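Local atomic coordinates of uncharacterized protein, toxin (Helicobacter pylori, PDB entry 4LTT), a protein that probably acts as an RNA-cleaving toxin of the RelE family, YafQ subfamily, in a type II toxin-antitoxin system. Residues Lys7-Lys12 with Leu78-Ser83. Numbering follows the deposited sequence. Where two conformers were deposited one is given.
Sequences KKSFQK and LLRLGS
One face of the F10 ring is taken by L78, whose CB stands over the face 3.9 Å from the F10 ring centroid, a CH-pi contact offset toward the rim, while CD1 of the same leucine reaches on to CZ. The backbone carbonyl carbon of R80 lies at the ring edge, near its plane, and L81 CB comes in obliquely, 3.8 Å from F10 CE1. With CG anti to its backbone N (chi1 170°), F10 runs alongside L78 and L81, all three pointing the same way into the core, where L67, I31 and L27 continue the apolar packing. The case illustrates how a RelE-type fold seats its first helix on the sheet: helix 8-19 follows directly on edge strand 3-6, and its first turn lies against strand 75-82, residues 8-12 running at 23° to residues 78-82. The parallel pairing of the two strands runs on into the helix start, K7 N donating to L78 O at 3.1 Å, almost along the C=O axis. Next to it, at a classic beta bulge with L79 and R80 both opposite V68, the L79 carbonyl O accepts a hydrogen bond from S9 OG at 2.7 Å in the carbonyl plane; the hydroxyl is tucked between the backbone N and the carbonyl carbon of S9. R80, bent at chi2 and chi3, lays its CD near S9 CB, and its NE forms a salt bridge with D13, whose OD2 also accepts L81 N.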
ATOM      1  N   LYS A   7       1.488   8.072   5.781  1.00  7.21           N
ATOM      2  CA  LYS A   7       1.165   8.085   7.226  1.00  6.78           C
ATOM      3  C   LYS A   7       2.388   7.556   7.985  1.00  6.75           C
ATOM      4  O   LYS A   7       3.148   6.738   7.471  1.00  7.60           O
ATOM      5  CB  LYS A   7      -0.065   7.223   7.486  1.00  7.54           C
ATOM      6  CG  LYS A   7      -1.342   7.781   6.791  1.00  9.13           C
ATOM      7  CD  LYS A   7      -1.683   9.188   7.234  1.00 12.77           C
ATOM      8  CE  LYS A   7      -2.935   9.817   6.720  1.00 14.67           C
ATOM      9  NZ  LYS A   7      -3.372  10.850   7.733  1.00 19.10           N
ATOM     10  N   LYS A   8       2.507   7.950   9.247  1.00  7.70           N
ATOM     11  CA  LYS A   8       3.621   7.460  10.036  1.00  7.90           C
ATOM     12  C   LYS A   8       3.600   5.937  10.169  1.00  8.02           C
ATOM     13  O   LYS A   8       4.658   5.303  10.212  1.00  9.80           O
ATOM     14  CB  LYS A   8       3.669   8.169  11.400  1.00  9.57           C
ATOM     15  CG  LYS A   8       4.114   9.623  11.294  1.00 12.40           C
ATOM     16  CD  LYS A   8       5.573   9.859  10.980  1.00 18.14           C
ATOM     17  CE  LYS A   8       5.676  11.319  10.481  1.00 21.19           C
ATOM     18  NZ  LYS A   8       5.971  12.311  11.568  1.00 18.34           N
ATOM     19  N   SER A   9       2.421   5.356  10.186  1.00  8.01           N
ATOM     20  CA  SER A   9       2.290   3.854  10.283  1.00  9.24           C
ATOM     21  C   SER A   9       2.980   3.242   9.025  1.00  8.68           C
ATOM     22  O   SER A   9       3.725   2.218   9.121  1.00  9.52           O
ATOM     23  CB  SER A   9       0.811   3.417  10.325  1.00 11.05           C
ATOM     24  OG  SER A   9       0.012   3.993   9.303  1.00 11.76           O
ATOM     25  N   PHE A  10       2.780   3.861   7.864  1.00  7.20           N
ATOM     26  CA  PHE A  10       3.401   3.365   6.652  1.00  7.08           C
ATOM     27  C   PHE A  10       4.922   3.549   6.686  1.00  7.18           C
ATOM     28  O   PHE A  10       5.672   2.661   6.300  1.00  6.92           O
ATOM     29  CB  PHE A  10       2.827   4.116   5.421  1.00  6.72           C
ATOM     30  CG  PHE A  10       3.580   3.828   4.149  1.00  6.53           C
ATOM     31  CD1 PHE A  10       3.270   2.763   3.332  1.00  6.92           C
ATOM     32  CD2 PHE A  10       4.687   4.643   3.793  1.00  7.46           C
ATOM     33  CE1 PHE A  10       3.992   2.490   2.166  1.00  7.39           C
ATOM     34  CE2 PHE A  10       5.421   4.348   2.646  1.00  7.93           C
ATOM     35  CZ  PHE A  10       5.056   3.269   1.843  1.00  7.96           C
ATOM     36  N   GLN A  11       5.371   4.698   7.138  0.50  7.11           N
ATOM     37  CA  GLN A  11       6.807   4.952   7.263  0.50  7.91           C
ATOM     38  C   GLN A  11       7.481   3.897   8.172  0.50  7.87           C
ATOM     39  O   GLN A  11       8.551   3.373   7.812  0.50  8.38           O
ATOM     40  CB  GLN A  11       7.036   6.333   7.884  0.50  8.50           C
ATOM     41  CG  GLN A  11       6.571   7.417   6.938  0.50  9.74           C
ATOM     42  CD  GLN A  11       6.645   8.800   7.594  0.50 10.93           C
ATOM     43  OE1 GLN A  11       7.619   9.103   8.328  0.50 13.42           O
ATOM     44  NE2 GLN A  11       5.584   9.616   7.414  0.50 10.80           N
ATOM     45  N   LYS A  12       6.887   3.609   9.318  1.00  8.01           N
ATOM     46  CA  LYS A  12       7.482   2.620  10.216  1.00  9.65           C
ATOM     47  C   LYS A  12       7.510   1.279   9.504  1.00  8.90           C
ATOM     48  O   LYS A  12       8.517   0.546   9.599  1.00  8.94           O
ATOM     49  CB  LYS A  12       6.589   2.512  11.462  1.00 13.25           C
ATOM     50  CG  LYS A  12       6.696   3.729  12.424  1.00 16.16           C
ATOM     51  CD  LYS A  12       6.083   3.331  13.790  1.00 21.00           C
ATOM     52  CE  LYS A  12       5.740   4.500  14.776  1.00 21.81           C
ATOM     53  NZ  LYS A  12       6.791   5.492  15.112  1.00 27.85           N
ATOM     54  N   LEU A  78      -0.931   6.551   1.860  1.00  5.40           N
ATOM     55  CA  LEU A  78      -0.349   5.253   2.092  1.00  5.70           C
ATOM     56  C   LEU A  78      -0.386   4.926   3.547  1.00  5.61           C
ATOM     57  O   LEU A  78       0.130   5.682   4.362  1.00  6.49           O
ATOM     58  CB  LEU A  78       1.097   5.212   1.583  1.00  6.84           C
ATOM     59  CG  LEU A  78       1.262   5.616   0.092  1.00  7.29           C
ATOM     60  CD1 LEU A  78       2.664   5.246  -0.370  1.00  9.73           C
ATOM     61  CD2 LEU A  78       0.264   4.852  -0.819  1.00  8.25           C
ATOM     62  N   LEU A  79      -1.150   3.875   3.885  1.00  5.91           N
ATOM     63  CA  LEU A  79      -1.456   3.528   5.260  1.00  5.87           C
ATOM     64  C   LEU A  79      -0.551   2.457   5.869  1.00  6.59           C
ATOM     65  O   LEU A  79      -0.037   2.634   6.988  1.00  7.77           O
ATOM     66  CB  LEU A  79      -2.927   3.119   5.364  1.00  7.07           C
ATOM     67  CG  LEU A  79      -3.418   2.937   6.800  1.00  8.09           C
ATOM     68  CD1 LEU A  79      -3.542   4.303   7.390  1.00 11.59           C
ATOM     69  CD2 LEU A  79      -4.781   2.209   6.861  1.00 10.16           C
ATOM     70  N   ARG A  80      -0.421   1.312   5.210  1.00  6.54           N
ATOM     71  CA  ARG A  80       0.344   0.210   5.775  1.00  6.66           C
ATOM     72  C   ARG A  80       1.054  -0.443   4.629  1.00  6.79           C
ATOM     73  O   ARG A  80       0.631  -0.419   3.466  1.00  6.12           O
ATOM     74  CB  ARG A  80      -0.573  -0.919   6.384  1.00  7.88           C
ATOM     75  CG  ARG A  80      -1.394  -0.570   7.603  1.00  9.94           C
ATOM     76  CD  ARG A  80      -0.524  -0.118   8.736  1.00 10.50           C
ATOM     77  NE  ARG A  80       0.498  -1.096   9.142  1.00 12.05           N
ATOM     78  CZ  ARG A  80       0.423  -2.036  10.077  1.00 11.46           C
ATOM     79  NH1 ARG A  80      -0.699  -2.193  10.789  1.00 14.37           N
ATOM     80  NH2 ARG A  80       1.507  -2.738  10.404  1.00 13.49           N
ATOM     81  N   LEU A  81       2.150  -1.144   4.966  1.00  6.86           N
ATOM     82  CA  LEU A  81       2.900  -1.935   4.007  1.00  6.72           C
ATOM     83  C   LEU A  81       3.454  -3.119   4.765  1.00  7.46           C
ATOM     84  O   LEU A  81       4.354  -2.976   5.609  1.00  8.79           O
ATOM     85  CB  LEU A  81       4.042  -1.085   3.471  1.00  6.79           C
ATOM     86  CG  LEU A  81       4.902  -1.781   2.364  1.00  6.01           C
ATOM     87  CD1 LEU A  81       4.127  -1.921   1.037  1.00  7.61           C
ATOM     88  CD2 LEU A  81       6.213  -0.971   2.141  1.00  7.39           C
ATOM     89  N   GLY A  82       2.944  -4.297   4.529  1.00  7.11           N
ATOM     90  CA  GLY A  82       3.455  -5.455   5.323  1.00  7.36           C
ATOM     91  C   GLY A  82       2.623  -6.684   5.061  1.00  6.54           C
ATOM     92  O   GLY A  82       1.843  -6.761   4.119  1.00  7.43           O
ATOM     93  N   SER A  83       2.823  -7.729   5.862  1.00  7.88           N
ATOM     94  CA  SER A  83       2.165  -9.000   5.650  1.00  7.88           C
ATOM     95  C   SER A  83       0.680  -8.947   6.048  1.00  7.77           C
ATOM     96  O   SER A  83       0.274  -8.130   6.835  1.00  8.05           O
ATOM     97  CB  SER A  83       2.833 -10.116   6.459  1.00  8.87           C
ATOM     98  OG  SER A  83       2.618  -9.931   7.793  1.00  9.96           O
TER